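Local coordinates for putative mRNA interferase YoeB (Agrobacterium tumefaciens, PDB 6N90), which probably acts as the toxin of a type II toxin-antitoxin pair, an endonuclease that cleaves mRNA as other YoeB proteins do, at residues A62-V67 with Q83-Y88; E25-L30 with R58-E63; K2-L7 with R78-Q83. All coordinates share one frame; numbering follows the deposited sequence.

Contact 1: A62-V67 with Q83-Y88; sequences AEHRFV and QCRFHY
The open end of the hairpin made by strands 64-73 and 76-84 carries the C-terminal tail of this YoeB toxin, where R65 and the H87-Y88 pair probably correspond to active-site residues of other YoeB toxins. The antiparallel pairing at V67 and Q83 sits on a classic beta bulge, I82 and Q83 both facing V67; V67 N donates to Q83 O at 3.0 Å, while Q83 N returns only a weak bond to V67 O. Farther along, F86 O still receives R65 N at 2.9 Å, the donor lying above the carbonyl plane. F86 N in turn bonds H64 ND1 at 2.8 Å, nearly straight (167°) and close to the imidazole plane. Because ND1 accepts, a neutral H64 would probably hold its proton on NE2.

The tail is then pinned by its side chains. H87 turns back so that its NE2 donates to E63 OE1 at 2.9 Å; the bond is bent (130°) and meets the carboxylate from above its plane, the two flat groups standing 74° apart. R65 runs alongside H87, and their proximity would tend to disfavour protonation of that ring, an effect the carboxylate of E63 would oppose. The guanidinium is held at its edge by A62 O, three residues earlier in its own segment, on a lone pair 3.2 Å from R65 NH2. A bend at chi2 brings the aliphatic part of R65 against Y88, with CG 3.6 Å from Y88 CE1 and the phenol ring almost perpendicular to the guanidinium. R85 leads off the other way to a salt bridge with D12. One water bridges R65 and Y88, 2.7 Å from R65 NH1 and 2.6 Å from Y88 OH.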
loop_
_atom_site.group_PDB
_atom_site.type_symbol
_atom_site.label_atom_id
_atom_site.label_comp_id
_atom_site.label_asym_id
_atom_site.label_seq_id
_atom_site.Cartn_x
_atom_site.Cartn_y
_atom_site.Cartn_z
ATOM N N ALA A 62 -11.848 17.069 -8.603
ATOM C CA ALA A 62 -11.256 18.180 -9.347
ATOM C C ALA A 62 -10.027 18.723 -8.614
ATOM O O ALA A 62 -9.051 19.144 -9.245
ATOM C CB ALA A 62 -12.276 19.278 -9.571
ATOM N N GLU A 63 -10.065 18.682 -7.284
ATOM C CA GLU A 63 -8.998 19.263 -6.472
ATOM C C GLU A 63 -7.923 18.265 -6.038
ATOM O O GLU A 63 -6.911 18.662 -5.459
ATOM C CB GLU A 63 -9.584 19.935 -5.227
ATOM C CG GLU A 63 -10.318 21.252 -5.495
ATOM C CD GLU A 63 -9.512 22.239 -6.336
ATOM O OE1 GLU A 63 -8.281 22.361 -6.121
ATOM O OE2 GLU A 63 -10.117 22.908 -7.204
ATOM N N HIS A 64 -8.124 16.978 -6.319
ATOM C CA HIS A 64 -7.186 15.976 -5.808
ATOM C C HIS A 64 -6.827 14.967 -6.859
ATOM O O HIS A 64 -7.719 14.352 -7.459
ATOM C CB HIS A 64 -7.769 15.256 -4.585
ATOM C CG HIS A 64 -8.027 16.170 -3.427
ATOM N ND1 HIS A 64 -7.010 16.700 -2.668
ATOM C CD2 HIS A 64 -9.181 16.662 -2.916
ATOM C CE1 HIS A 64 -7.526 17.483 -1.731
ATOM N NE2 HIS A 64 -8.840 17.476 -1.861
ATOM N N ARG A 65 -5.526 14.770 -7.051
ATOM C CA ARG A 65 -5.050 13.901 -8.118
ATOM C C ARG A 65 -4.265 12.704 -7.590
ATOM O O ARG A 65 -3.625 12.749 -6.519
ATOM C CB ARG A 65 -4.186 14.697 -9.109
ATOM C CG ARG A 65 -4.882 15.928 -9.689
ATOM C CD ARG A 65 -6.286 15.608 -10.217
ATOM N NE ARG A 65 -7.025 16.819 -10.583
ATOM C CZ ARG A 65 -7.155 17.252 -11.832
ATOM N NH1 ARG A 65 -6.621 16.554 -12.825
ATOM N NH2 ARG A 65 -7.839 18.360 -12.091
ATOM N N PHE A 66 -4.362 11.620 -8.350
ATOM C CA PHE A 66 -3.706 10.352 -8.057
ATOM C C PHE A 66 -2.577 10.252 -9.064
ATOM O O PHE A 66 -2.830 10.086 -10.255
ATOM C CB PHE A 66 -4.734 9.191 -8.173
ATOM C CG PHE A 66 -4.151 7.788 -8.053
ATOM C CD1 PHE A 66 -3.917 7.217 -6.819
ATOM C CD2 PHE A 66 -3.907 7.025 -9.194
ATOM C CE1 PHE A 66 -3.421 5.926 -6.707
ATOM C CE2 PHE A 66 -3.382 5.732 -9.093
ATOM C CZ PHE A 66 -3.144 5.186 -7.843
ATOM N N VAL A 67 -1.343 10.398 -8.585
ATOM C CA VAL A 67 -0.175 10.340 -9.457
ATOM C C VAL A 67 0.574 9.028 -9.200
ATOM O O VAL A 67 0.810 8.630 -8.054
ATOM C CB VAL A 67 0.745 11.565 -9.243
ATOM C CG1 VAL A 67 1.953 11.518 -10.219
ATOM C CG2 VAL A 67 -0.044 12.859 -9.435
ATOM N N GLN A 83 1.437 10.375 -5.252
ATOM C CA GLN A 83 0.551 11.319 -4.564
ATOM C C GLN A 83 -0.904 10.839 -4.629
ATOM O O GLN A 83 -1.292 10.214 -5.605
ATOM C CB GLN A 83 0.724 12.724 -5.194
ATOM C CG GLN A 83 -0.517 13.582 -5.357
ATOM C CD GLN A 83 -0.229 14.856 -6.154
ATOM O OE1 GLN A 83 0.926 15.153 -6.500
ATOM N NE2 GLN A 83 -1.278 15.601 -6.463
ATOM N N CYS A 84 -1.713 11.114 -3.607
ATOM C CA CYS A 84 -3.145 10.841 -3.698
ATOM C C CYS A 84 -3.939 11.956 -2.993
ATOM O O CYS A 84 -4.950 11.720 -2.313
ATOM C CB CYS A 84 -3.486 9.455 -3.107
ATOM S SG CYS A 84 -3.219 9.318 -1.332
ATOM N N ARG A 85 -3.459 13.183 -3.183
ATOM C CA ARG A 85 -4.030 14.366 -2.548
ATOM C C ARG A 85 -3.465 15.605 -3.243
ATOM O O ARG A 85 -2.299 15.614 -3.616
ATOM C CB ARG A 85 -3.699 14.380 -1.052
ATOM C CG ARG A 85 -4.490 15.393 -0.223
ATOM C CD ARG A 85 -4.168 15.199 1.255
ATOM N NE ARG A 85 -4.732 16.252 2.095
ATOM C CZ ARG A 85 -4.234 16.601 3.279
ATOM N NH1 ARG A 85 -3.163 15.997 3.766
ATOM N NH2 ARG A 85 -4.804 17.572 3.972
ATOM N N PHE A 86 -4.303 16.622 -3.422
ATOM C CA PHE A 86 -3.923 17.908 -4.026
ATOM C C PHE A 86 -3.643 17.833 -5.528
ATOM O O PHE A 86 -3.656 16.756 -6.133
ATOM C CB PHE A 86 -2.698 18.507 -3.318
ATOM C CG PHE A 86 -2.888 18.670 -1.839
ATOM C CD1 PHE A 86 -3.961 19.405 -1.346
ATOM C CD2 PHE A 86 -1.997 18.098 -0.949
ATOM C CE1 PHE A 86 -4.142 19.551 0.009
ATOM C CE2 PHE A 86 -2.172 18.237 0.405
ATOM C CZ PHE A 86 -3.256 18.957 0.886
ATOM N N HIS A 87 -3.401 18.995 -6.132
ATOM C CA HIS A 87 -2.970 19.045 -7.534
ATOM C C HIS A 87 -1.511 18.599 -7.676
ATOM O O HIS A 87 -0.759 18.640 -6.700
ATOM C CB HIS A 87 -3.172 20.451 -8.100
ATOM C CG HIS A 87 -4.606 20.780 -8.378
ATOM N ND1 HIS A 87 -5.239 20.411 -9.543
ATOM C CD2 HIS A 87 -5.530 21.441 -7.635
ATOM C CE1 HIS A 87 -6.496 20.829 -9.510
ATOM N NE2 HIS A 87 -6.695 21.457 -8.366
ATOM N N TYR A 88 -1.130 18.207 -8.899
ATOM C CA TYR A 88 0.053 17.361 -9.185
ATOM C C TYR A 88 1.263 17.487 -8.278
ATOM O O TYR A 88 2.243 16.744 -8.466
ATOM C CB TYR A 88 0.547 17.590 -10.627
ATOM C CG TYR A 88 -0.478 17.203 -11.646
ATOM C CD1 TYR A 88 -1.372 16.205 -11.349
ATOM C CD2 TYR A 88 -0.547 17.804 -12.913
ATOM C CE1 TYR A 88 -2.326 15.839 -12.214
ATOM C CE2 TYR A 88 -1.534 17.408 -13.837
ATOM C CZ TYR A 88 -2.408 16.406 -13.463
ATOM O OH TYR A 88 -3.409 15.931 -14.277
HETATM O O HOH W 1 -5.251 14.292 -13.516
#

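Contact 2: E25-L30 with R58-E63; sequences EKINDL and RRITAE
Helix segment 25-30 passes the end of strand 56-59 with K26 beside I60, their CA atoms 6.3 Å apart, and L30 beside R58, so that one turn of helix spans the stretch where the chain bends sharply. I60 sits at that bend and divides CG1, CG2 and CD1 of its side chain among three helix residues. Its CG2 presses on K26 CG at 3.5 Å, its CD1 reaches I27 CG1 at 3.7 Å, and its CG1 lies 3.7 Å from L30 CD1. The bend is a classic beta bulge: I60 and T61 both face H64 on the next strand, and the helix packs its apolar side on the sheet just where the bulge redirects the chain. K26 adds the polar element. With CG anti to the backbone N (chi1 -178°) and kinks at chi2 (61°) and chi4 (63°), its chain climbs over I60 and places NZ 2.6 Å from R59 O, in the carbonyl plane; this bond ties the helix to the backbone of the strand. L30 and R58 run alongside each other, pointing opposite ways, L30 CD2 lying 4.0 Å from R58 CD along an extended arginine. Its buried guanidinium reaches the carbonyl oxygens of T37, A40 and L42, while R58 NE bonds Y68 OH. N28, on another side of the helix, hydrogen-bonds Q17 of the second subunit.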
loop_
_atom_site.group_PDB
_atom_site.type_symbol
_atom_site.label_atom_id
_atom_site.label_comp_id
_atom_site.label_asym_id
_atom_site.label_seq_id
_atom_site.Cartn_x
_atom_site.Cartn_y
_atom_site.Cartn_z
ATOM N N GLU A 25 -12.199 5.117 -1.048
ATOM C CA GLU A 25 -12.819 4.219 -2.014
ATOM C C GLU A 25 -12.493 4.592 -3.454
ATOM O O GLU A 25 -12.263 3.718 -4.292
ATOM C CB GLU A 25 -14.337 4.203 -1.822
ATOM C CG GLU A 25 -14.773 3.650 -0.483
ATOM N N LYS A 26 -12.499 5.888 -3.747
ATOM C CA LYS A 26 -12.134 6.354 -5.087
ATOM C C LYS A 26 -10.693 5.996 -5.418
ATOM O O LYS A 26 -10.380 5.559 -6.528
ATOM C CB LYS A 26 -12.333 7.856 -5.194
ATOM C CG LYS A 26 -12.025 8.425 -6.566
ATOM C CD LYS A 26 -12.922 7.824 -7.642
ATOM C CE LYS A 26 -13.023 8.742 -8.860
ATOM N NZ LYS A 26 -11.728 8.966 -9.549
ATOM N N ILE A 27 -9.806 6.189 -4.453
ATOM C CA ILE A 27 -8.402 5.858 -4.663
ATOM C C ILE A 27 -8.227 4.328 -4.863
ATOM O O ILE A 27 -7.509 3.876 -5.734
ATOM C CB ILE A 27 -7.553 6.376 -3.479
ATOM C CG1 ILE A 27 -7.470 7.910 -3.478
ATOM C CG2 ILE A 27 -6.164 5.760 -3.457
ATOM C CD1 ILE A 27 -7.001 8.514 -2.067
ATOM N N ASN A 28 -8.914 3.516 -4.065
ATOM C CA ASN A 28 -8.833 2.078 -4.273
ATOM C C ASN A 28 -9.305 1.659 -5.656
ATOM O O ASN A 28 -8.761 0.715 -6.229
ATOM C CB ASN A 28 -9.647 1.352 -3.188
ATOM C CG ASN A 28 -8.975 1.422 -1.832
ATOM O OD1 ASN A 28 -7.903 2.003 -1.692
ATOM N ND2 ASN A 28 -9.621 0.866 -0.812
ATOM N N ASP A 29 -10.313 2.355 -6.188
ATOM C CA ASP A 29 -10.845 2.082 -7.531
ATOM C C ASP A 29 -9.810 2.489 -8.579
ATOM O O ASP A 29 -9.618 1.818 -9.589
ATOM C CB ASP A 29 -12.180 2.840 -7.738
ATOM C CG ASP A 29 -13.188 2.068 -8.606
ATOM O OD1 ASP A 29 -12.862 0.959 -9.077
ATOM O OD2 ASP A 29 -14.307 2.582 -8.848
ATOM N N LEU A 30 -9.129 3.602 -8.332
ATOM C CA LEU A 30 -8.125 4.067 -9.271
ATOM C C LEU A 30 -6.966 3.067 -9.302
ATOM O O LEU A 30 -6.429 2.730 -10.362
ATOM C CB LEU A 30 -7.658 5.479 -8.869
ATOM C CG LEU A 30 -8.658 6.618 -9.137
ATOM C CD1 LEU A 30 -8.167 7.950 -8.554
ATOM C CD2 LEU A 30 -8.971 6.770 -10.613
ATOM N N ARG A 58 -4.405 10.595 -12.565
ATOM C CA ARG A 58 -5.843 10.464 -12.719
ATOM C C ARG A 58 -6.561 11.332 -11.681
ATOM O O ARG A 58 -6.021 11.627 -10.608
ATOM C CB ARG A 58 -6.280 9.006 -12.564
ATOM C CG ARG A 58 -5.734 8.070 -13.607
ATOM C CD ARG A 58 -5.957 6.603 -13.175
ATOM N NE ARG A 58 -5.301 5.667 -14.075
ATOM C CZ ARG A 58 -5.944 4.748 -14.787
ATOM N NH1 ARG A 58 -7.277 4.627 -14.684
ATOM N NH2 ARG A 58 -5.248 3.927 -15.568
ATOM N N ARG A 59 -7.779 11.734 -12.015
ATOM C CA ARG A 59 -8.609 12.513 -11.110
ATOM C C ARG A 59 -9.235 11.672 -10.006
ATOM O O ARG A 59 -9.917 10.689 -10.269
ATOM C CB ARG A 59 -9.726 13.208 -11.891
ATOM C CG ARG A 59 -9.264 14.371 -12.733
ATOM C CD ARG A 59 -10.038 15.627 -12.384
ATOM N NE ARG A 59 -11.468 15.502 -12.653
ATOM C CZ ARG A 59 -12.278 16.542 -12.808
ATOM N NH1 ARG A 59 -11.787 17.774 -12.729
ATOM N NH2 ARG A 59 -13.572 16.354 -13.050
ATOM N N ILE A 60 -9.032 12.076 -8.762
ATOM C CA ILE A 60 -9.857 11.578 -7.678
ATOM C C ILE A 60 -11.080 12.486 -7.614
ATOM O O ILE A 60 -12.217 12.030 -7.695
ATOM C CB ILE A 60 -9.107 11.582 -6.341
ATOM C CG1 ILE A 60 -7.730 10.939 -6.491
ATOM C CG2 ILE A 60 -9.909 10.886 -5.231
ATOM C CD1 ILE A 60 -6.887 11.102 -5.195
ATOM N N THR A 61 -10.820 13.775 -7.410
ATOM C CA THR A 61 -11.811 14.837 -7.605
ATOM C C THR A 61 -11.144 15.959 -8.385
ATOM O O THR A 61 -9.990 15.827 -8.771
ATOM C CB THR A 61 -12.349 15.384 -6.281
ATOM O OG1 THR A 61 -11.284 16.011 -5.547
ATOM C CG2 THR A 61 -12.937 14.271 -5.460
ATOM N N ALA A 62 -11.848 17.069 -8.603
ATOM C CA ALA A 62 -11.256 18.180 -9.347
ATOM C C ALA A 62 -10.027 18.723 -8.614
ATOM O O ALA A 62 -9.051 19.144 -9.245
ATOM C CB ALA A 62 -12.276 19.278 -9.571
ATOM N N GLU A 63 -10.065 18.682 -7.284
ATOM C CA GLU A 63 -8.998 19.263 -6.472
ATOM C C GLU A 63 -7.923 18.265 -6.038
ATOM O O GLU A 63 -6.911 18.662 -5.459
ATOM C CB GLU A 63 -9.584 19.935 -5.227
ATOM C CG GLU A 63 -10.318 21.252 -5.495
ATOM C CD GLU A 63 -9.512 22.239 -6.336
ATOM O OE1 GLU A 63 -8.281 22.361 -6.121
ATOM O OE2 GLU A 63 -10.117 22.908 -7.204
#

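Contact 3: K2-L7 with R78-Q83; sequences KLVWTL and RLEVIQ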
loop_
_atom_site.group_PDB
_atom_site.type_symbol
_atom_site.label_atom_id
_atom_site.label_comp_id
_atom_site.label_asym_id
_atom_site.label_seq_id
_atom_site.Cartn_x
_atom_site.Cartn_y
_atom_site.Cartn_z
ATOM N N LYS A 2 3.046 -5.532 -7.586
ATOM C CA LYS A 2 3.172 -4.931 -6.266
ATOM C C LYS A 2 2.608 -3.515 -6.253
ATOM O O LYS A 2 2.556 -2.846 -7.278
ATOM C CB LYS A 2 4.634 -4.949 -5.813
ATOM C CG LYS A 2 5.199 -6.363 -5.792
ATOM C CD LYS A 2 6.496 -6.526 -5.004
ATOM C CE LYS A 2 6.785 -8.024 -4.854
ATOM N NZ LYS A 2 7.942 -8.326 -3.969
ATOM N N LEU A 3 2.149 -3.086 -5.082
ATOM C CA LEU A 3 1.649 -1.741 -4.879
ATOM C C LEU A 3 2.623 -1.046 -3.937
ATOM O O LEU A 3 2.829 -1.499 -2.823
ATOM C CB LEU A 3 0.220 -1.769 -4.298
ATOM C CG LEU A 3 -0.388 -0.430 -3.917
ATOM C CD1 LEU A 3 -0.528 0.454 -5.108
ATOM C CD2 LEU A 3 -1.780 -0.685 -3.314
ATOM N N VAL A 4 3.256 0.026 -4.401
ATOM C CA VAL A 4 4.274 0.737 -3.626
ATOM C C VAL A 4 3.853 2.160 -3.249
ATOM O O VAL A 4 3.507 2.964 -4.101
ATOM C CB VAL A 4 5.612 0.812 -4.405
ATOM C CG1 VAL A 4 6.650 1.454 -3.525
ATOM C CG2 VAL A 4 6.025 -0.583 -4.859
ATOM N N TRP A 5 3.850 2.453 -1.949
ATOM C CA TRP A 5 3.603 3.807 -1.466
ATOM C C TRP A 5 4.872 4.457 -0.946
ATOM O O TRP A 5 5.712 3.810 -0.354
ATOM C CB TRP A 5 2.609 3.807 -0.310
ATOM C CG TRP A 5 1.340 3.115 -0.596
ATOM C CD1 TRP A 5 1.108 1.762 -0.548
ATOM C CD2 TRP A 5 0.095 3.730 -0.921
ATOM N NE1 TRP A 5 -0.216 1.505 -0.832
ATOM C CE2 TRP A 5 -0.855 2.697 -1.077
ATOM C CE3 TRP A 5 -0.315 5.054 -1.120
ATOM C CZ2 TRP A 5 -2.189 2.951 -1.404
ATOM C CZ3 TRP A 5 -1.644 5.298 -1.438
ATOM C CH2 TRP A 5 -2.558 4.250 -1.597
ATOM N N THR A 6 4.943 5.767 -1.070
ATOM C CA THR A 6 5.983 6.524 -0.386
ATOM C C THR A 6 5.542 6.926 1.015
ATOM O O THR A 6 4.392 6.694 1.398
ATOM C CB THR A 6 6.347 7.775 -1.180
ATOM O OG1 THR A 6 5.199 8.624 -1.269
ATOM C CG2 THR A 6 6.792 7.369 -2.586
ATOM N N LEU A 7 6.457 7.519 1.776
ATOM C CA LEU A 7 6.109 8.073 3.085
ATOM C C LEU A 7 4.949 9.044 2.942
ATOM O O LEU A 7 3.948 8.947 3.660
ATOM C CB LEU A 7 7.308 8.778 3.726
ATOM C CG LEU A 7 8.390 7.887 4.346
ATOM C CD1 LEU A 7 9.524 8.733 4.910
ATOM C CD2 LEU A 7 7.796 6.978 5.426
ATOM N N ARG A 78 5.169 -3.350 -10.857
ATOM C CA ARG A 78 4.742 -2.609 -9.655
ATOM C C ARG A 78 4.047 -1.302 -10.024
ATOM O O ARG A 78 4.344 -0.689 -11.054
ATOM C CB ARG A 78 5.940 -2.336 -8.729
ATOM C CG ARG A 78 6.995 -1.408 -9.357
ATOM C CD ARG A 78 8.257 -1.304 -8.497
ATOM N NE ARG A 78 9.183 -0.305 -9.031
ATOM C CZ ARG A 78 10.104 -0.549 -9.961
ATOM N NH1 ARG A 78 10.238 -1.762 -10.478
ATOM N NH2 ARG A 78 10.890 0.433 -10.379
ATOM N N LEU A 79 3.066 -0.903 -9.214
ATOM C CA LEU A 79 2.463 0.407 -9.355
ATOM C C LEU A 79 2.964 1.223 -8.189
ATOM O O LEU A 79 2.782 0.827 -7.046
ATOM C CB LEU A 79 0.930 0.343 -9.330
ATOM C CG LEU A 79 0.241 1.670 -9.668
ATOM C CD1 LEU A 79 -1.086 1.418 -10.351
ATOM C CD2 LEU A 79 0.012 2.481 -8.415
ATOM N N GLU A 80 3.597 2.353 -8.489
ATOM C CA GLU A 80 4.132 3.234 -7.451
ATOM C C GLU A 80 3.198 4.412 -7.321
ATOM O O GLU A 80 3.001 5.139 -8.296
ATOM C CB GLU A 80 5.526 3.757 -7.810
ATOM C CG GLU A 80 6.700 2.836 -7.585
ATOM C CD GLU A 80 7.986 3.469 -8.100
ATOM O OE1 GLU A 80 8.865 3.796 -7.273
ATOM O OE2 GLU A 80 8.107 3.641 -9.333
ATOM N N VAL A 81 2.636 4.624 -6.132
ATOM C CA VAL A 81 1.817 5.805 -5.893
ATOM C C VAL A 81 2.674 6.929 -5.323
ATOM O O VAL A 81 3.276 6.778 -4.259
ATOM C CB VAL A 81 0.667 5.516 -4.921
ATOM C CG1 VAL A 81 -0.204 6.794 -4.707
ATOM C CG2 VAL A 81 -0.137 4.329 -5.413
ATOM N N ILE A 82 2.699 8.051 -6.031
ATOM C CA ILE A 82 3.514 9.203 -5.687
ATOM C C ILE A 82 2.707 10.219 -4.891
ATOM O O ILE A 82 3.226 10.843 -3.962
ATOM C CB ILE A 82 4.087 9.863 -6.967
ATOM C CG1 ILE A 82 4.756 8.799 -7.833
ATOM C CG2 ILE A 82 5.071 10.966 -6.624
ATOM C CD1 ILE A 82 5.800 7.992 -7.104
ATOM N N GLN A 83 1.437 10.375 -5.252
ATOM C CA GLN A 83 0.551 11.319 -4.564
ATOM C C GLN A 83 -0.904 10.839 -4.629
ATOM O O GLN A 83 -1.292 10.214 -5.605
ATOM C CB GLN A 83 0.724 12.724 -5.194
ATOM C CG GLN A 83 -0.517 13.582 -5.357
ATOM C CD GLN A 83 -0.229 14.856 -6.154
ATOM O OE1 GLN A 83 0.926 15.153 -6.500
ATOM N NE2 GLN A 83 -1.278 15.601 -6.463
HETATM O O HOH W 2 5.616 4.797 -4.300
HETATM O O HOH W 3 5.716 10.684 -2.862
#
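The W5 indole takes the V81 methyl CG2 over one face, 4.3 Å above the plane and nearer the ring's margin than its centre, while at its six-membered end W5 CZ3 lies 3.9 Å from V81 CG1. W10 meets the same indole edge-to-face, and W5 of the second subunit comes up with its plane at about 80°. V81 also turns CG2 toward L3 CD1, 3.9 Å away, so that L3, L79, W5 and V81 share one apolar face. Strands 2-5 and 78-83 run parallel, 19° between their directions, at one end of the mixed sheet, which continues into the second subunit through an antiparallel pairing on strand 2-5. L79 N donates to K2 O at 2.8 Å, and V4 N to L79 O at 2.8 Å. V4 O is gripped twice, by V81 N at 2.8 Å almost along the C=O axis (176°) and by a bridging water that also donates to V81 O. On the other face, E80 CG packs on V4 CB before its carboxylate reaches R69. T6, just past the strand, is the N-cap of helix 7-19; a second water lies 2.7 Å from T6 OG1 and donates to I82 O.

In the fold
The three contacts illustrate how chemistry follows place in a single sheet. Contact 1 and contact 3 share Q83 and both use strand 76-84, one from each of its flanking strands. Contact 1 is partly buried, with exposed tail residues and backbone bonds supplemented by histidine side chains, whereas contact 3 is mostly backbone bonding plus an apolar face, next to the subunit interface. Contact 2 is the buried one, helix against sheet, mainly apolar, with one hydrogen bond, K26 to a carbonyl. It touches contact 1 through F66 N and R58 O, 2.8 Å apart, and shares A62 and E63 with it. Contacts 2 and 3 lie on opposite sides of the chain's centre.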